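Local coordinates for protein PlyP35 (Listeria phage P35, PDB 6S3Y) that probably binds the Listeria cell wall as the SH3-like C-terminal targeting domain of a phage endolysin, at residues V13-D18 / P132-D137; F87-K92 / G97-L102; G108-A113 / F117-F122. All blocks are in the same frame, centred on the assembly; numbering follows the deposited sequence.

Contact 1: residues V13-D18 / P132-D137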
loop_
_atom_site.group_PDB
_atom_site.type_symbol
_atom_site.label_atom_id
_atom_site.label_comp_id
_atom_site.label_asym_id
_atom_site.label_seq_id
_atom_site.Cartn_x
_atom_site.Cartn_y
_atom_site.Cartn_z
ATOM N N VAL A 13 -2.553 -0.554 7.589
ATOM C CA VAL A 13 -3.204 0.521 6.762
ATOM C C VAL A 13 -3.365 0.081 5.300
ATOM O O VAL A 13 -2.630 -0.853 4.832
ATOM C CB VAL A 13 -2.413 1.835 6.838
ATOM C CG1 VAL A 13 -2.211 2.280 8.288
ATOM C CG2 VAL A 13 -1.070 1.733 6.104
ATOM N N GLY A 14 -4.310 0.722 4.615
ATOM C CA GLY A 14 -4.370 0.824 3.139
ATOM C C GLY A 14 -3.767 2.135 2.683
ATOM O O GLY A 14 -3.798 3.129 3.439
ATOM N N TYR A 15 -3.255 2.170 1.454
ATOM C CA TYR A 15 -2.418 3.285 0.959
ATOM C C TYR A 15 -3.243 4.118 -0.027
ATOM O O TYR A 15 -3.526 3.640 -1.126
ATOM C CB TYR A 15 -1.120 2.706 0.385
ATOM C CG TYR A 15 -0.365 1.941 1.433
ATOM C CD1 TYR A 15 0.463 2.590 2.332
ATOM C CD2 TYR A 15 -0.565 0.580 1.578
ATOM C CE1 TYR A 15 1.102 1.885 3.334
ATOM C CE2 TYR A 15 0.079 -0.136 2.582
ATOM C CZ TYR A 15 0.913 0.524 3.461
ATOM O OH TYR A 15 1.530 -0.160 4.471
ATOM N N PHE A 16 -3.648 5.307 0.400
ATOM C CA PHE A 16 -4.368 6.297 -0.443
ATOM C C PHE A 16 -3.322 7.276 -0.965
ATOM O O PHE A 16 -2.934 8.208 -0.229
ATOM C CB PHE A 16 -5.487 6.933 0.377
ATOM C CG PHE A 16 -6.465 7.813 -0.353
ATOM C CD1 PHE A 16 -7.278 7.303 -1.359
ATOM C CD2 PHE A 16 -6.616 9.135 0.015
ATOM C CE1 PHE A 16 -8.229 8.106 -1.966
ATOM C CE2 PHE A 16 -7.563 9.944 -0.602
ATOM C CZ PHE A 16 -8.362 9.419 -1.584
ATOM N N GLN A 17 -2.792 6.997 -2.153
ATOM C CA GLN A 17 -1.585 7.681 -2.702
ATOM C C GLN A 17 -2.007 8.866 -3.566
ATOM O O GLN A 17 -3.165 8.880 -4.031
ATOM C CB GLN A 17 -0.740 6.672 -3.508
ATOM C CG GLN A 17 -0.245 5.466 -2.714
ATOM C CD GLN A 17 0.629 5.852 -1.535
ATOM O OE1 GLN A 17 0.180 5.871 -0.378
ATOM N NE2 GLN A 17 1.877 6.189 -1.828
ATOM N N ASP A 18 -1.103 9.818 -3.806
ATOM C CA ASP A 18 -1.407 11.021 -4.627
ATOM C C ASP A 18 -1.456 10.645 -6.113
ATOM O O ASP A 18 -1.886 11.497 -6.906
ATOM C CB ASP A 18 -0.439 12.167 -4.326
ATOM C CG ASP A 18 1.024 11.894 -4.635
ATOM O OD1 ASP A 18 1.384 10.739 -4.894
ATOM O OD2 ASP A 18 1.804 12.856 -4.592
ATOM N N PRO A 132 8.915 -0.889 -0.401
ATOM C CA PRO A 132 9.283 0.496 -0.093
ATOM C C PRO A 132 9.075 0.816 1.397
ATOM O O PRO A 132 8.241 0.191 2.054
ATOM C CB PRO A 132 8.341 1.288 -1.000
ATOM C CG PRO A 132 7.103 0.415 -1.091
ATOM C CD PRO A 132 7.618 -1.001 -1.090
ATOM N N ARG A 133 9.833 1.802 1.890
ATOM C CA ARG A 133 9.887 2.194 3.316
ATOM C C ARG A 133 8.492 2.443 3.881
ATOM O O ARG A 133 8.248 2.070 5.057
ATOM C CB ARG A 133 10.757 3.456 3.485
ATOM C CG ARG A 133 10.985 3.864 4.927
ATOM C CD ARG A 133 11.636 2.779 5.769
ATOM N NE ARG A 133 11.718 3.149 7.176
ATOM C CZ ARG A 133 10.709 3.052 8.031
ATOM N NH1 ARG A 133 9.545 2.535 7.669
ATOM N NH2 ARG A 133 10.890 3.479 9.263
ATOM N N TYR A 134 7.590 3.023 3.092
ATOM C CA TYR A 134 6.293 3.551 3.598
ATOM C C TYR A 134 5.324 2.423 3.934
ATOM O O TYR A 134 4.287 2.697 4.515
ATOM C CB TYR A 134 5.682 4.593 2.633
ATOM C CG TYR A 134 5.166 4.073 1.320
ATOM C CD1 TYR A 134 3.893 3.552 1.208
ATOM C CD2 TYR A 134 5.910 4.192 0.151
ATOM C CE1 TYR A 134 3.393 3.096 -0.003
ATOM C CE2 TYR A 134 5.415 3.754 -1.067
ATOM C CZ TYR A 134 4.167 3.184 -1.143
ATOM O OH TYR A 134 3.672 2.771 -2.350
HETATM N N MSE A 135 5.652 1.166 3.619
HETATM C CA MSE A 135 4.697 0.086 3.860
HETATM C C MSE A 135 4.971 -0.667 5.167
HETATM O O MSE A 135 4.224 -1.602 5.480
HETATM C CB MSE A 135 4.666 -0.896 2.690
HETATM C CG MSE A 135 4.094 -0.282 1.436
HETATM SE SE MSE A 135 3.881 -1.564 0.002
HETATM C CE MSE A 135 2.374 -0.840 -0.902
ATOM N N PHE A 136 5.983 -0.259 5.930
ATOM C CA PHE A 136 6.291 -0.991 7.154
ATOM C C PHE A 136 6.799 -0.045 8.260
ATOM O O PHE A 136 7.237 1.095 7.988
ATOM C CB PHE A 136 7.327 -2.097 6.888
ATOM C CG PHE A 136 8.690 -1.636 6.432
ATOM C CD1 PHE A 136 9.649 -1.225 7.344
ATOM C CD2 PHE A 136 9.033 -1.655 5.086
ATOM C CE1 PHE A 136 10.914 -0.830 6.912
ATOM C CE2 PHE A 136 10.297 -1.259 4.664
ATOM C CZ PHE A 136 11.241 -0.837 5.562
ATOM N N ASP A 137 6.769 -0.556 9.491
ATOM C CA ASP A 137 7.394 0.084 10.679
ATOM C C ASP A 137 8.598 -0.751 11.146
ATOM O O ASP A 137 8.630 -1.965 10.916
ATOM C CB ASP A 137 6.362 0.264 11.787
ATOM C CG ASP A 137 5.338 1.358 11.504
ATOM O OD1 ASP A 137 5.727 2.425 10.918
ATOM O OD2 ASP A 137 4.175 1.138 11.860
#
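Tyr-134 and Met-135 both pack on the ring of Tyr-15, one with its ring and the other with its selenium-bearing chain. Tyr-134 turns its edge toward the Tyr-15 face in an offset edge-to-face pair, with ring planes at 70° and centroids 5.5 Å apart; the closest carbons are CD1 of Tyr-15 and CD1 of Tyr-134, at 3.7 Å. Met-135, a selenomethionine here, comes over a face of the same Tyr-15 ring. Its CG makes a CH-pi contact 4.2 Å from the ring centroid, displaced toward the phenol end, where CG lies 3.9 Å from Tyr-15 CZ. Further out along the side chain SE reaches 5.2 Å from that centroid in an oblique Met-aromatic contact; with chi3 at 149°, some way short of fully extended, CE ends near Tyr-15 CD2.

Tyr-134 and Met-135 sit on the 3-10 turn 133-135, which leads into strand 136-137 much as a 3-10 turn precedes the last strand in SH3 folds. Strand 6-17 pairs with 27-32 as well as with 107-110 and 136-137, so the contact probably lies where the two SH3-like modules meet, near the centre of the chain.

The polar part is at Gln-17. Its amide lies almost parallel to the Tyr-134 ring, 7° between planes, with Gln-17 NE2 3.8 Å from Tyr-134 CZ, obliquely placed. Both ends of that amide are held: OE1 is hydrogen-bonded to Ser-27 OG and NE2 to Ser-25 OG, which fixes its rotation. Tyr-134 OH bonds to the carbonyl of Phe-22, while Tyr-134 O bonds to Lys-11 NZ.

Contact 2: residues F87-K92 / G97-L102; sequences FCWDNK and GDFINL
Phe-87 packs against Phe-99 and the backbone of its neighbour Ile-100. Starting at Phe-87 CB, the first atom met across the strands is Ile-100 O, 3.9 Å away. With CG anti to its own carbonyl carbon (chi1 -79°), the ring then runs alongside the Phe-99 side chain. Phe-87 CD1 approaches Ile-100 O to 3.5 Å, the oxygen lying at the ring edge, near its plane. One atom on, Phe-87 CE1 touches Phe-99 CD1 at 3.6 Å, and at the tip Phe-87 CZ meets Phe-99 CE1. The two rings form an offset edge-to-face pair, the edge of Phe-99 toward the face of Phe-87, planes at 83°.

The strands are the arms of a beta hairpin, 78-89 and 99-103, running antiparallel. Cys-88 and Ile-100 are its hydrogen-bonded pair, Cys-88 N giving to Ile-100 O at 3.0 Å and Ile-100 N to Cys-88 O at 2.9 Å. Trp-89 joins the two phenylalanines in an aromatic cluster on one face, its CD1 3.5 Å from Phe-99 CB. On the reverse face Cys-88 SG sits among Ile-100 CB and the methyls of Leu-102.

Toward the turn, Asp-90 N bonds to Asp-98 O at 2.8 Å. The two carboxylates stand nearly perpendicular, and their like charges are probably eased by Lys-127, which forms salt bridges to both, and by Arg-125, a further partner of Asp-98.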
loop_
_atom_site.group_PDB
_atom_site.type_symbol
_atom_site.label_atom_id
_atom_site.label_comp_id
_atom_site.label_asym_id
_atom_site.label_seq_id
_atom_site.Cartn_x
_atom_site.Cartn_y
_atom_site.Cartn_z
ATOM N N PHE A 87 2.484 -4.926 -0.214
ATOM C CA PHE A 87 2.996 -5.729 -1.338
ATOM C C PHE A 87 4.514 -5.762 -1.236
ATOM O O PHE A 87 5.095 -4.789 -0.696
ATOM C CB PHE A 87 2.623 -5.120 -2.681
ATOM C CG PHE A 87 1.217 -5.365 -3.164
ATOM C CD1 PHE A 87 0.723 -6.648 -3.292
ATOM C CD2 PHE A 87 0.416 -4.301 -3.551
ATOM C CE1 PHE A 87 -0.547 -6.869 -3.788
ATOM C CE2 PHE A 87 -0.858 -4.529 -4.056
ATOM C CZ PHE A 87 -1.348 -5.808 -4.165
ATOM N N CYS A 88 5.137 -6.810 -1.792
ATOM C CA CYS A 88 6.547 -6.729 -2.255
ATOM C C CYS A 88 6.600 -7.208 -3.701
ATOM O O CYS A 88 5.709 -8.012 -4.141
ATOM C CB CYS A 88 7.496 -7.498 -1.347
ATOM S SG CYS A 88 7.033 -9.233 -1.136
ATOM N N TRP A 89 7.589 -6.712 -4.444
ATOM C CA TRP A 89 7.682 -6.942 -5.903
ATOM C C TRP A 89 9.048 -7.538 -6.249
ATOM O O TRP A 89 10.039 -7.162 -5.603
ATOM C CB TRP A 89 7.494 -5.612 -6.632
ATOM C CG TRP A 89 6.104 -5.031 -6.582
ATOM C CD1 TRP A 89 5.135 -5.145 -7.522
ATOM C CD2 TRP A 89 5.588 -4.132 -5.578
ATOM N NE1 TRP A 89 4.047 -4.401 -7.174
ATOM C CE2 TRP A 89 4.293 -3.768 -5.988
ATOM C CE3 TRP A 89 6.090 -3.598 -4.381
ATOM C CZ2 TRP A 89 3.483 -2.906 -5.248
ATOM C CZ3 TRP A 89 5.294 -2.741 -3.651
ATOM C CH2 TRP A 89 4.016 -2.397 -4.078
ATOM N N ASP A 90 9.104 -8.331 -7.313
ATOM C CA ASP A 90 10.392 -8.949 -7.726
ATOM C C ASP A 90 11.202 -7.957 -8.541
ATOM O O ASP A 90 12.274 -8.323 -8.968
ATOM C CB ASP A 90 10.181 -10.252 -8.458
ATOM C CG ASP A 90 9.663 -10.156 -9.866
ATOM O OD1 ASP A 90 9.100 -9.108 -10.239
ATOM O OD2 ASP A 90 9.788 -11.174 -10.547
ATOM N N ASN A 91 10.745 -6.717 -8.695
ATOM C CA ASN A 91 11.622 -5.660 -9.268
ATOM C C ASN A 91 11.218 -4.281 -8.752
ATOM O O ASN A 91 10.118 -4.140 -8.208
ATOM C CB ASN A 91 11.660 -5.776 -10.792
ATOM C CG ASN A 91 10.457 -5.166 -11.452
ATOM O OD1 ASN A 91 10.246 -3.970 -11.348
ATOM N ND2 ASN A 91 9.685 -5.980 -12.129
ATOM N N LYS A 92 12.073 -3.282 -8.954
ATOM C CA LYS A 92 11.993 -1.971 -8.268
ATOM C C LYS A 92 11.035 -1.006 -8.992
ATOM O O LYS A 92 10.987 0.149 -8.580
ATOM C CB LYS A 92 13.412 -1.446 -8.115
ATOM C CG LYS A 92 14.316 -2.370 -7.335
ATOM C CD LYS A 92 15.667 -1.802 -7.052
ATOM C CE LYS A 92 16.562 -2.773 -6.317
ATOM N NZ LYS A 92 17.861 -2.143 -6.005
ATOM N N GLY A 97 4.562 -7.720 -12.717
ATOM C CA GLY A 97 5.584 -8.773 -12.593
ATOM C C GLY A 97 5.153 -9.761 -11.526
ATOM O O GLY A 97 3.939 -10.028 -11.396
ATOM N N ASP A 98 6.093 -10.281 -10.756
ATOM C CA ASP A 98 5.800 -11.205 -9.641
ATOM C C ASP A 98 5.715 -10.337 -8.372
ATOM O O ASP A 98 6.697 -9.656 -8.020
ATOM C CB ASP A 98 6.859 -12.302 -9.621
ATOM C CG ASP A 98 6.472 -13.543 -8.839
ATOM O OD1 ASP A 98 5.333 -13.608 -8.368
ATOM O OD2 ASP A 98 7.335 -14.413 -8.680
ATOM N N PHE A 99 4.536 -10.298 -7.746
ATOM C CA PHE A 99 4.336 -9.532 -6.501
ATOM C C PHE A 99 3.577 -10.420 -5.522
ATOM O O PHE A 99 2.819 -11.292 -5.962
ATOM C CB PHE A 99 3.661 -8.191 -6.799
ATOM C CG PHE A 99 2.269 -8.281 -7.372
ATOM C CD1 PHE A 99 1.164 -8.429 -6.536
ATOM C CD2 PHE A 99 2.045 -8.237 -8.736
ATOM C CE1 PHE A 99 -0.121 -8.462 -7.067
ATOM C CE2 PHE A 99 0.766 -8.321 -9.266
ATOM C CZ PHE A 99 -0.321 -8.403 -8.427
ATOM N N ILE A 100 3.804 -10.174 -4.238
ATOM C CA ILE A 100 3.192 -10.943 -3.114
ATOM C C ILE A 100 2.397 -9.959 -2.253
ATOM O O ILE A 100 2.953 -8.923 -1.869
ATOM C CB ILE A 100 4.282 -11.672 -2.315
ATOM C CG1 ILE A 100 5.109 -12.616 -3.218
ATOM C CG2 ILE A 100 3.673 -12.395 -1.133
ATOM C CD1 ILE A 100 6.366 -13.161 -2.544
ATOM N N ASN A 101 1.145 -10.313 -1.975
ATOM C CA ASN A 101 0.261 -9.637 -0.997
ATOM C C ASN A 101 0.803 -9.963 0.401
ATOM O O ASN A 101 0.778 -11.149 0.764
ATOM C CB ASN A 101 -1.195 -10.070 -1.199
ATOM C CG ASN A 101 -2.146 -9.371 -0.245
ATOM O OD1 ASN A 101 -1.854 -9.287 0.941
ATOM N ND2 ASN A 101 -3.279 -8.869 -0.735
ATOM N N LEU A 102 1.336 -8.976 1.127
ATOM C CA LEU A 102 1.775 -9.148 2.527
ATOM C C LEU A 102 0.632 -8.740 3.474
ATOM O O LEU A 102 0.196 -7.568 3.440
ATOM C CB LEU A 102 3.030 -8.320 2.762
ATOM C CG LEU A 102 4.218 -8.679 1.872
ATOM C CD1 LEU A 102 5.409 -7.751 2.118
ATOM C CD2 LEU A 102 4.651 -10.111 2.112
#

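Contact 3: residues G108-A113 / F117-F122; sequences GITHPA and FYPLYF
Thr-110 and Pro-119 meet where the chain passes between two sheets of the SH3-like module: strand 107-110 pairs with strand 6-17 and strand 117-121 with strand 128-132. The N-to-C directions of strands 108-110 and 117-121 are 122° apart, with no direct backbone hydrogen bond between the segments.

The tight part is built on side chains. Thr-110 OG1 donates to Pro-119 O at 2.6 Å, the donor tilted 35° from the carbonyl plane. Its chi1 of -172° swings the hydroxyl across to the proline and turns CG2 toward Tyr-118, whose CD2 is 3.9 Å from it. Pro-119 N also lies near OG1 but, being a proline nitrogen, has no hydrogen to share. Next door, Ala-113 CB stands 4.0 Å above the Tyr-118 ring, over its centre, in a CH-pi contact; the same methyl comes within 3.4 Å of Phe-117 O. Leu-120 CD2 closes this side against Ile-109 O at 3.5 Å, and Leu-120 also touches Cys-88 and Ile-131.

The other side is looser and faces solvent. The ring of exposed His-111 comes no nearer than ND1, 4.1 Å from Pro-119 CG, which lies at the edge of the imidazole. The Ile-109 side chain leads away from the partner strand. Here a water takes the place of a direct backbone bond, donating to Ile-109 O at 2.6 Å and accepting from Tyr-121 N at 3.1 Å.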
loop_
_atom_site.group_PDB
_atom_site.type_symbol
_atom_site.label_atom_id
_atom_site.label_comp_id
_atom_site.label_asym_id
_atom_site.label_seq_id
_atom_site.Cartn_x
_atom_site.Cartn_y
_atom_site.Cartn_z
ATOM N N GLY A 108 8.749 -9.386 9.113
ATOM C CA GLY A 108 9.799 -9.731 8.145
ATOM C C GLY A 108 11.162 -9.289 8.601
ATOM O O GLY A 108 11.244 -8.570 9.624
ATOM N N ILE A 109 12.192 -9.659 7.849
ATOM C CA ILE A 109 13.582 -9.184 8.068
ATOM C C ILE A 109 14.089 -8.619 6.747
ATOM O O ILE A 109 13.837 -9.236 5.713
ATOM C CB ILE A 109 14.466 -10.324 8.599
ATOM C CG1 ILE A 109 13.918 -10.901 9.914
ATOM C CG2 ILE A 109 15.900 -9.840 8.792
ATOM C CD1 ILE A 109 14.666 -12.127 10.409
ATOM N N THR A 110 14.736 -7.473 6.783
ATOM C CA THR A 110 15.333 -6.822 5.605
ATOM C C THR A 110 16.687 -6.259 6.026
ATOM O O THR A 110 17.159 -6.625 7.116
ATOM C CB THR A 110 14.389 -5.778 4.997
ATOM O OG1 THR A 110 14.947 -5.330 3.756
ATOM C CG2 THR A 110 14.165 -4.595 5.906
ATOM N N HIS A 111 17.295 -5.442 5.181
ATOM C CA HIS A 111 18.648 -4.870 5.380
ATOM C C HIS A 111 18.583 -3.423 4.951
ATOM O O HIS A 111 17.784 -3.109 4.082
ATOM C CB HIS A 111 19.712 -5.631 4.562
ATOM C CG HIS A 111 19.734 -7.086 4.878
ATOM N ND1 HIS A 111 18.958 -7.993 4.204
ATOM C CD2 HIS A 111 20.336 -7.762 5.878
ATOM C CE1 HIS A 111 19.125 -9.177 4.735
ATOM N NE2 HIS A 111 19.962 -9.065 5.760
ATOM N N PRO A 112 19.422 -2.544 5.534
ATOM C CA PRO A 112 19.502 -1.145 5.137
ATOM C C PRO A 112 19.644 -1.041 3.627
ATOM O O PRO A 112 20.490 -1.702 3.078
ATOM C CB PRO A 112 20.771 -0.589 5.807
ATOM C CG PRO A 112 20.977 -1.502 6.979
ATOM C CD PRO A 112 20.372 -2.845 6.604
ATOM N N ALA A 113 18.781 -0.233 3.018
ATOM C CA ALA A 113 18.728 0.005 1.564
ATOM C C ALA A 113 18.850 1.513 1.355
ATOM O O ALA A 113 17.927 2.233 1.750
ATOM C CB ALA A 113 17.460 -0.568 0.974
ATOM N N PHE A 117 14.673 0.563 -1.629
ATOM C CA PHE A 117 14.019 -0.715 -2.016
ATOM C C PHE A 117 14.528 -1.796 -1.074
ATOM O O PHE A 117 15.621 -2.353 -1.314
ATOM C CB PHE A 117 14.249 -1.000 -3.493
ATOM C CG PHE A 117 13.626 0.033 -4.390
ATOM C CD1 PHE A 117 12.284 -0.027 -4.716
ATOM C CD2 PHE A 117 14.387 1.083 -4.880
ATOM C CE1 PHE A 117 11.718 0.927 -5.534
ATOM C CE2 PHE A 117 13.820 2.050 -5.702
ATOM C CZ PHE A 117 12.490 1.969 -6.023
ATOM N N TYR A 118 13.755 -2.081 -0.029
ATOM C CA TYR A 118 14.174 -2.963 1.080
ATOM C C TYR A 118 14.040 -4.407 0.613
ATOM O O TYR A 118 12.968 -4.829 0.170
ATOM C CB TYR A 118 13.404 -2.602 2.351
ATOM C CG TYR A 118 13.862 -1.302 2.946
ATOM C CD1 TYR A 118 13.350 -0.098 2.486
ATOM C CD2 TYR A 118 14.837 -1.262 3.923
ATOM C CE1 TYR A 118 13.794 1.112 2.996
ATOM C CE2 TYR A 118 15.279 -0.055 4.451
ATOM C CZ TYR A 118 14.765 1.129 3.981
ATOM O OH TYR A 118 15.187 2.300 4.521
ATOM N N PRO A 119 15.154 -5.187 0.647
ATOM C CA PRO A 119 15.134 -6.549 0.132
ATOM C C PRO A 119 14.523 -7.539 1.122
ATOM O O PRO A 119 14.817 -7.485 2.313
ATOM C CB PRO A 119 16.621 -6.846 -0.102
ATOM C CG PRO A 119 17.314 -6.011 0.988
ATOM C CD PRO A 119 16.495 -4.749 1.066
ATOM N N LEU A 120 13.683 -8.419 0.596
ATOM C CA LEU A 120 13.059 -9.532 1.352
ATOM C C LEU A 120 13.486 -10.821 0.638
ATOM O O LEU A 120 13.056 -11.027 -0.542
ATOM C CB LEU A 120 11.539 -9.409 1.361
ATOM C CG LEU A 120 10.992 -8.163 2.052
ATOM C CD1 LEU A 120 9.468 -8.058 1.903
ATOM C CD2 LEU A 120 11.367 -8.163 3.511
ATOM N N TYR A 121 14.278 -11.640 1.334
ATOM C CA TYR A 121 14.663 -12.976 0.854
ATOM C C TYR A 121 13.661 -13.990 1.421
ATOM O O TYR A 121 13.652 -14.213 2.652
ATOM C CB TYR A 121 16.091 -13.343 1.262
ATOM C CG TYR A 121 16.458 -14.707 0.703
ATOM C CD1 TYR A 121 16.852 -14.837 -0.627
ATOM C CD2 TYR A 121 16.359 -15.875 1.454
ATOM C CE1 TYR A 121 17.234 -16.065 -1.157
ATOM C CE2 TYR A 121 16.669 -17.117 0.923
ATOM C CZ TYR A 121 17.137 -17.216 -0.380
ATOM O OH TYR A 121 17.491 -18.441 -0.897
ATOM N N PHE A 122 12.885 -14.621 0.550
ATOM C CA PHE A 122 11.914 -15.693 0.915
ATOM C C PHE A 122 12.578 -17.070 0.700
ATOM O O PHE A 122 12.913 -17.371 -0.434
ATOM C CB PHE A 122 10.648 -15.516 0.079
ATOM C CG PHE A 122 9.788 -14.359 0.516
ATOM C CD1 PHE A 122 8.997 -14.460 1.648
ATOM C CD2 PHE A 122 9.829 -13.152 -0.152
ATOM C CE1 PHE A 122 8.229 -13.384 2.073
ATOM C CE2 PHE A 122 9.041 -12.077 0.258
ATOM C CZ PHE A 122 8.264 -12.193 1.378
HETATM O O HOH W 1 15.342 -10.530 3.979
#

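Overall arrangement
Contact 1 is the buried one, close to the centre of the chain, and spans residues far apart in sequence; contacts 2 and 3 are local, partly buried, and nested in the loop it closes. The chemistry follows: rings and selenium in contact 1, a hydrogen-bonded hairpin with charged residues by its turn in contact 2, and a hydroxyl-to-carbonyl bond plus a water in contact 3. Met-135 and Pro-132 of contact 1 rest on Trp-89 of contact 2, while Phe-136 packs on Tyr-118 of contact 3. Cys-88 of contact 2 touches Leu-120 and Phe-122 of contact 3. Strands of contacts 1 and 3 also share a sheet, where 6-17 neighbours 107-110.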